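Long-range contacts in transaminase (Bacillus megaterium, PDB 5G0A), which probably catalyses pyridoxal-5'-phosphate-dependent transfer of amino groups between amines and carbonyl compounds, acting as an S-selective omega-transaminase: residues R160-Y164 with G435-N439; A132-R138 with G263-I267; L52-F56 with D453-A457. All blocks are in the same frame, centred on the assembly; numbering follows the deposited sequence.

Interaction 1: residues R160-Y164 with G435-N439; sequences RLRSY and GVMPN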
# COMPACT_ATOMS: atom_id res chain seq x y z
N ARG B 160 -13.00 -0.99 -11.45
CA ARG B 160 -12.89 -2.45 -11.40
C ARG B 160 -13.43 -3.07 -12.69
O ARG B 160 -14.11 -4.09 -12.70
CB ARG B 160 -13.59 -3.02 -10.15
CG ARG B 160 -13.01 -2.56 -8.82
CD ARG B 160 -11.52 -2.84 -8.68
NE ARG B 160 -11.13 -4.10 -9.31
CZ ARG B 160 -9.90 -4.40 -9.70
NH1 ARG B 160 -8.89 -3.56 -9.50
NH2 ARG B 160 -9.66 -5.56 -10.31
N LEU B 161 -13.10 -2.42 -13.80
CA LEU B 161 -13.45 -2.93 -15.12
C LEU B 161 -12.13 -3.41 -15.70
O LEU B 161 -11.28 -2.61 -16.05
CB LEU B 161 -14.07 -1.81 -15.98
CG LEU B 161 -14.66 -2.25 -17.32
CD1 LEU B 161 -15.79 -3.24 -17.11
CD2 LEU B 161 -15.13 -1.04 -18.10
N ARG B 162 -11.97 -4.74 -15.78
CA ARG B 162 -10.67 -5.38 -16.03
C ARG B 162 -9.97 -4.90 -17.30
O ARG B 162 -8.74 -4.78 -17.34
CB ARG B 162 -10.88 -6.90 -16.14
CG ARG B 162 -9.61 -7.71 -16.12
CD ARG B 162 -9.95 -9.19 -16.14
NE ARG B 162 -8.75 -10.02 -16.21
CZ ARG B 162 -8.72 -11.24 -16.72
NH1 ARG B 162 -9.83 -11.77 -17.25
NH2 ARG B 162 -7.58 -11.93 -16.71
N SER B 163 -10.77 -4.62 -18.32
CA SER B 163 -10.29 -4.31 -19.66
C SER B 163 -9.98 -2.83 -19.87
O SER B 163 -9.61 -2.43 -20.97
CB SER B 163 -11.34 -4.75 -20.70
OG SER B 163 -12.64 -4.24 -20.40
N TYR B 164 -10.13 -2.03 -18.83
CA TYR B 164 -9.94 -0.60 -18.97
C TYR B 164 -9.04 0.00 -17.90
O TYR B 164 -9.19 1.17 -17.54
CB TYR B 164 -11.31 0.11 -19.03
CG TYR B 164 -11.91 0.02 -20.42
CD1 TYR B 164 -11.60 0.98 -21.38
CD2 TYR B 164 -12.74 -1.04 -20.77
CE1 TYR B 164 -12.12 0.89 -22.66
CE2 TYR B 164 -13.28 -1.12 -22.05
CZ TYR B 164 -12.95 -0.16 -22.99
OH TYR B 164 -13.47 -0.23 -24.26
N GLY B 435 -20.57 -1.59 -29.20
CA GLY B 435 -20.41 -1.58 -27.74
C GLY B 435 -18.98 -1.69 -27.27
O GLY B 435 -18.06 -1.95 -28.06
N VAL B 436 -18.78 -1.51 -25.96
CA VAL B 436 -17.45 -1.61 -25.35
C VAL B 436 -17.21 -2.99 -24.74
O VAL B 436 -16.07 -3.47 -24.68
CB VAL B 436 -17.25 -0.51 -24.29
CG1 VAL B 436 -17.33 0.85 -24.94
CG2 VAL B 436 -18.29 -0.60 -23.19
N MET B 437 -18.29 -3.62 -24.30
CA MET B 437 -18.26 -4.96 -23.72
C MET B 437 -18.64 -5.95 -24.82
O MET B 437 -19.31 -5.58 -25.79
CB MET B 437 -19.24 -5.05 -22.54
CG MET B 437 -18.85 -4.21 -21.33
SD MET B 437 -17.32 -4.68 -20.49
CE MET B 437 -16.17 -3.41 -21.02
N PRO B 438 -18.20 -7.21 -24.69
CA PRO B 438 -18.32 -8.16 -25.81
C PRO B 438 -19.74 -8.63 -26.12
O PRO B 438 -20.04 -8.94 -27.28
CB PRO B 438 -17.44 -9.34 -25.35
CG PRO B 438 -17.48 -9.28 -23.86
CD PRO B 438 -17.55 -7.82 -23.51
N ASN B 439 -20.61 -8.70 -25.10
CA ASN B 439 -22.00 -9.16 -25.30
C ASN B 439 -23.05 -8.08 -25.16
O ASN B 439 -24.24 -8.39 -25.04
CB ASN B 439 -22.35 -10.26 -24.28
CG ASN B 439 -21.35 -11.38 -24.25
OD1 ASN B 439 -21.08 -12.01 -25.28
ND2 ASN B 439 -20.79 -11.65 -23.07

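Interaction 2: residues A132-R138 with G263-I267; sequences ARLYTNR and GVLWI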
# COMPACT_ATOMS: atom_id res chain seq x y z
N ALA B 132 -13.91 13.54 -0.16
CA ALA B 132 -14.65 12.58 0.68
C ALA B 132 -13.75 12.12 1.84
O ALA B 132 -14.17 12.07 2.99
CB ALA B 132 -15.14 11.37 -0.12
N ARG B 133 -12.50 11.81 1.52
CA ARG B 133 -11.54 11.35 2.55
C ARG B 133 -11.20 12.43 3.54
O ARG B 133 -11.13 12.15 4.75
CB ARG B 133 -10.28 10.75 1.89
CG ARG B 133 -10.62 9.46 1.16
CD ARG B 133 -9.48 9.01 0.23
NE ARG B 133 -9.56 7.58 -0.01
CZ ARG B 133 -9.27 6.98 -1.16
NH1 ARG B 133 -8.88 7.69 -2.22
NH2 ARG B 133 -9.37 5.65 -1.23
N LEU B 134 -10.99 13.66 3.07
CA LEU B 134 -10.70 14.76 3.98
C LEU B 134 -11.91 15.08 4.88
O LEU B 134 -11.73 15.29 6.09
CB LEU B 134 -10.27 16.03 3.25
CG LEU B 134 -8.84 16.02 2.66
CD1 LEU B 134 -8.71 17.10 1.59
CD2 LEU B 134 -7.72 16.13 3.71
N TYR B 135 -13.10 15.13 4.29
CA TYR B 135 -14.29 15.51 5.09
C TYR B 135 -14.53 14.48 6.21
O TYR B 135 -14.81 14.84 7.38
CB TYR B 135 -15.52 15.61 4.17
CG TYR B 135 -16.79 15.88 4.95
CD1 TYR B 135 -17.09 17.16 5.40
CD2 TYR B 135 -17.65 14.82 5.25
CE1 TYR B 135 -18.24 17.39 6.14
CE2 TYR B 135 -18.82 15.05 5.98
CZ TYR B 135 -19.09 16.32 6.42
OH TYR B 135 -20.25 16.49 7.15
N THR B 136 -14.46 13.21 5.84
CA THR B 136 -14.75 12.15 6.81
C THR B 136 -13.55 11.86 7.69
O THR B 136 -13.69 11.25 8.75
CB THR B 136 -15.18 10.85 6.13
OG1 THR B 136 -14.11 10.39 5.28
CG2 THR B 136 -16.54 11.02 5.31
N ASN B 137 -12.36 12.29 7.23
CA ASN B 137 -11.07 11.87 7.86
C ASN B 137 -10.95 10.34 7.91
O ASN B 137 -10.57 9.76 8.94
CB ASN B 137 -10.89 12.49 9.26
CG ASN B 137 -9.45 12.41 9.77
OD1 ASN B 137 -9.21 12.28 10.99
ND2 ASN B 137 -8.49 12.54 8.86
N ARG B 138 -11.29 9.69 6.80
CA ARG B 138 -11.30 8.22 6.70
C ARG B 138 -10.72 7.79 5.36
O ARG B 138 -10.91 8.50 4.36
CB ARG B 138 -12.73 7.65 6.77
CG ARG B 138 -13.48 7.97 8.05
CD ARG B 138 -14.89 7.43 7.90
NE ARG B 138 -15.75 7.97 8.95
CZ ARG B 138 -17.09 7.94 8.88
NH1 ARG B 138 -17.68 7.42 7.81
NH2 ARG B 138 -17.81 8.47 9.88
N GLY B 263 -23.35 6.11 8.12
CA GLY B 263 -22.61 7.36 8.33
C GLY B 263 -21.46 7.49 7.34
O GLY B 263 -20.38 7.98 7.69
N VAL B 264 -21.73 7.09 6.10
CA VAL B 264 -20.72 7.03 5.01
C VAL B 264 -21.26 7.92 3.89
O VAL B 264 -22.48 8.02 3.70
CB VAL B 264 -20.54 5.56 4.58
CG1 VAL B 264 -19.87 5.39 3.23
CG2 VAL B 264 -19.81 4.78 5.69
N LEU B 265 -20.37 8.62 3.19
CA LEU B 265 -20.78 9.42 2.05
C LEU B 265 -21.18 8.58 0.83
O LEU B 265 -20.71 7.45 0.65
CB LEU B 265 -19.68 10.43 1.67
CG LEU B 265 -19.27 11.47 2.70
CD1 LEU B 265 -18.09 12.29 2.17
CD2 LEU B 265 -20.46 12.39 3.10
N TRP B 266 -22.06 9.14 -0.00
CA TRP B 266 -22.38 8.58 -1.30
C TRP B 266 -21.93 9.53 -2.41
O TRP B 266 -22.42 10.67 -2.52
CB TRP B 266 -23.89 8.21 -1.43
CG TRP B 266 -24.29 7.78 -2.81
CD1 TRP B 266 -23.57 6.98 -3.66
CD2 TRP B 266 -25.50 8.11 -3.50
NE1 TRP B 266 -24.25 6.82 -4.85
CE2 TRP B 266 -25.44 7.49 -4.77
CE3 TRP B 266 -26.65 8.87 -3.17
CZ2 TRP B 266 -26.46 7.62 -5.73
CZ3 TRP B 266 -27.66 8.99 -4.13
CH2 TRP B 266 -27.55 8.37 -5.38
N ILE B 267 -20.95 9.08 -3.19
CA ILE B 267 -20.50 9.81 -4.37
C ILE B 267 -21.18 9.14 -5.55
O ILE B 267 -20.98 7.96 -5.81
CB ILE B 267 -18.96 9.68 -4.58
CG1 ILE B 267 -18.20 10.20 -3.34
CG2 ILE B 267 -18.57 10.40 -5.89
CD1 ILE B 267 -16.69 9.86 -3.36

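Interaction 3: residues L52-F56 with D453-A457; sequences LLDFF and DIDKA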
# COMPACT_ATOMS: atom_id res chain seq x y z
N LEU B 52 -20.21 9.69 -41.61
CA LEU B 52 -20.43 8.55 -40.72
C LEU B 52 -21.38 8.98 -39.62
O LEU B 52 -21.12 9.98 -38.93
CB LEU B 52 -19.10 8.07 -40.10
CG LEU B 52 -17.97 7.66 -41.07
CD1 LEU B 52 -16.65 7.47 -40.34
CD2 LEU B 52 -18.35 6.40 -41.87
N LEU B 53 -22.51 8.28 -39.48
CA LEU B 53 -23.46 8.62 -38.42
C LEU B 53 -22.97 7.95 -37.13
O LEU B 53 -22.81 6.73 -37.06
CB LEU B 53 -24.88 8.12 -38.79
CG LEU B 53 -25.95 8.27 -37.71
CD1 LEU B 53 -26.14 9.72 -37.27
CD2 LEU B 53 -27.27 7.67 -38.21
N ASP B 54 -22.71 8.76 -36.11
CA ASP B 54 -21.96 8.28 -34.95
C ASP B 54 -22.89 7.92 -33.78
O ASP B 54 -23.22 8.79 -32.98
CB ASP B 54 -20.95 9.36 -34.51
CG ASP B 54 -20.07 8.89 -33.37
OD1 ASP B 54 -20.01 7.68 -33.09
OD2 ASP B 54 -19.44 9.77 -32.75
N PHE B 55 -23.30 6.66 -33.69
CA PHE B 55 -24.14 6.25 -32.57
C PHE B 55 -23.33 5.70 -31.38
O PHE B 55 -23.84 4.90 -30.58
CB PHE B 55 -25.32 5.35 -33.00
CG PHE B 55 -26.60 6.10 -33.21
CD1 PHE B 55 -26.66 7.18 -34.09
CD2 PHE B 55 -27.76 5.75 -32.51
CE1 PHE B 55 -27.83 7.91 -34.27
CE2 PHE B 55 -28.95 6.47 -32.70
CZ PHE B 55 -28.98 7.55 -33.57
N PHE B 56 -22.08 6.15 -31.28
CA PHE B 56 -21.35 6.15 -30.00
C PHE B 56 -21.33 7.53 -29.37
O PHE B 56 -20.99 7.65 -28.17
CB PHE B 56 -19.91 5.69 -30.16
CG PHE B 56 -19.77 4.27 -30.60
CD1 PHE B 56 -19.81 3.24 -29.67
CD2 PHE B 56 -19.61 3.96 -31.95
CE1 PHE B 56 -19.69 1.92 -30.08
CE2 PHE B 56 -19.48 2.64 -32.36
CZ PHE B 56 -19.52 1.62 -31.42
N ASP B 453 -32.21 10.09 -38.25
CA ASP B 453 -30.95 9.46 -37.90
C ASP B 453 -31.13 8.25 -36.96
O ASP B 453 -30.47 7.25 -37.14
CB ASP B 453 -29.93 10.48 -37.37
CG ASP B 453 -29.33 11.34 -38.49
OD1 ASP B 453 -29.23 10.88 -39.65
OD2 ASP B 453 -28.92 12.48 -38.21
N ILE B 454 -32.05 8.34 -35.99
CA ILE B 454 -32.41 7.14 -35.21
C ILE B 454 -32.87 6.01 -36.14
O ILE B 454 -32.42 4.88 -36.04
CB ILE B 454 -33.47 7.44 -34.12
CG1 ILE B 454 -32.88 8.33 -33.03
CG2 ILE B 454 -34.03 6.14 -33.54
CD1 ILE B 454 -33.94 8.97 -32.13
N ASP B 455 -33.77 6.33 -37.08
CA ASP B 455 -34.23 5.32 -38.06
C ASP B 455 -33.08 4.71 -38.86
O ASP B 455 -33.03 3.50 -39.05
CB ASP B 455 -35.27 5.91 -39.03
CG ASP B 455 -36.60 6.21 -38.35
OD1 ASP B 455 -36.81 5.82 -37.18
OD2 ASP B 455 -37.44 6.87 -38.99
N LYS B 456 -32.15 5.55 -39.31
CA LYS B 456 -30.98 5.09 -40.06
C LYS B 456 -30.09 4.17 -39.23
O LYS B 456 -29.59 3.16 -39.71
CB LYS B 456 -30.20 6.29 -40.62
CG LYS B 456 -28.91 5.93 -41.34
CD LYS B 456 -28.35 7.12 -42.11
CE LYS B 456 -26.88 6.92 -42.46
NZ LYS B 456 -26.31 8.17 -43.05
N ALA B 457 -29.89 4.53 -37.96
CA ALA B 457 -29.06 3.73 -37.08
C ALA B 457 -29.71 2.38 -36.79
O ALA B 457 -29.05 1.34 -36.83
CB ALA B 457 -28.76 4.50 -35.79

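Interaction 1: residues R160-Y164 with G435-N439
The Tyr164 ring meets 435-439 with its edge: the methyl CE of Met437 and the carbonyl O of Val436 both lie near the plane of the ring. Elsewhere the ring meets His410 in a T-shaped (edge-to-face) arrangement and Phe25 with about 50° between the planes. The contact joins two loops of a class III aminotransferase, a family with the fold type I architecture of pyridoxal-phosphate enzymes. Their backbones stay well apart, since the closest pair of CA atoms, those of Ser163 and Met437, is separated by 9.0 Å, and the distance is bridged mainly by side chains. The first loop folds back at Leu161-Tyr164 in a type I beta turn, as the backbone angles of Arg162 and Ser163 and the 3.1 Å bond from Tyr164 N to Leu161 O indicate. This fold-back sets Leu161, Ser163 and Tyr164 round a single methyl group. Met437 delivers that methyl through a chain bent at both outer torsions (chi2 -65°, chi3 105°), which brings CE, more than the sulfur, into contact. Leu161 comes tip to tip with Met437, its CD2 lying 3.9 Å from CE, whereas Tyr164 and Met437 run past each other in opposite directions, CE2 lying 3.8 Å from CE. Val436 crosses the tyrosine at about a right angle. No hydrogen bond joins 160-164 to 435-439; the contact is van der Waals packing, mostly apolar, with two hydroxyl oxygens taking part. Val436 also lies beside a bound tetraethylene glycol, probably from the crystallisation liquor, while Ser163 and Tyr164 pack on Glu326 and Val328 of the third subunit. At the outer end of the tyrosine, OH rests 3.8 Å from Val436 CB; deeper in, Ser163 OG stands 3.7 Å from Met437 CE.

Interaction 2: residues A132-R138 with G263-I267
Leu265 and Thr136 slide past each other in opposite directions, and Tyr135 crosses the same leucine at about a right angle, so one branch of Leu265 serves three helical residues. That branch is CD1: it lies 3.7 Å from Thr136 CG2, 3.8 Å from Ala132 CB and 4.0 Å from Tyr135 CD2, the tyrosine ring being met obliquely. Two residues along the strand, Ile267 brings its CD1 to the same Ala132 CB, at 3.9 Å. The chi1 of Thr136 (61°) turns OG1 back to its own helix and leaves CG2 directed at Leu265. OG1 donates to Ala132 O over 2.8 Å, reaching the carbonyl from the face opposite to that used by Thr136 N. Beyond the helix end, Arg138 extends from CG to NE and presents the edge of its guanidinium to Gly263 O. NH1 donates to that oxygen at 2.8 Å with an N-H...O angle of 160°, and NH2 adds a weak bond. NH1 also donates to Val231 O, so this one nitrogen ties two backbone segments. Asn137 and Gly263, both with positive phi, are the C-prime residues of the Schellman motifs that end helices 121-136 and 251-262, so the arginine bond joins residues just past two helix ends. The arrangement is alpha/beta layer packing of the fold type I large domain: helix 132-136 lies nearly antiparallel to strand 265-267 (167°), Leu265 and Ile267 also touch strand 231-236, and helix 314-321 packs against Tyr135 and Leu265.

Interaction 3: residues L52-F56 with D453-A457
Ala457 sets its CB over one face of the Phe55 ring, 3.5 Å from the centroid and only 5° off the ring normal, a CH-pi contact centred on the ring. The far end of the same ring reaches the preceding helical turn, where CZ comes 3.8 Å from Ile454 CA. Leu53 works alongside: its CD2 approaches the backbone Asp453 O to 3.4 Å and lies 3.9 Å from Lys456 CG, the leucine and lysine side chains sliding past each other in opposite directions. Its other branch, CD1, lies against Asp453 CG at 3.8 Å and also sits at the edge of the Phe55 ring, in its plane. Leu53 already points at the helix, and a first torsion of 174°, with CG opposite the backbone N, extends it there. Strand 52-54 and helix 453-457 cross at -100°, a helix laid across a small sheet; in fold type I aminotransferases such a small domain is assembled from both ends of the chain. Further out, Tyr43 OH, on the adjacent strand, hydrogen-bonds both Asp453 OD1 and Lys456 NZ, tying the polar ends on the leucine side to the sheet. Leu53 and Phe55 both form backbone bonds with Leu432, and Leu53 also with Gly430. From Asp54 the chain bends in an Asx turn, Phe56 N donating to Asp54 OD1 from above the carboxylate plane at 3.1 Å. Ile454 packs on helix 353-374, where Asp455 forms a salt bridge with Lys367.

How the interactions relate
Interactions 1 and 3 are direct neighbours, with centres 22 Å apart: Gly435 N packs 3.7 Å from Phe56 CE1. Interaction 2 stands apart, its centre 29 Å from that of interaction 1 and 42 Å from that of interaction 3, on the opposite side of the chain's centre from the latter. A bound pyridoxal-5'-phosphate lies about 9 Å from the Leu161 side chain of interaction 1, and one lies about 10 Å from the Ile267 side chain of interaction 2. Interaction 2 has a further link to the pocket: helix 121-136 starts with the pocket residues Gly121 and Ser122, and strand 265-269 ends at Asp269. Interactions 1 and 2 both touch the third subunit.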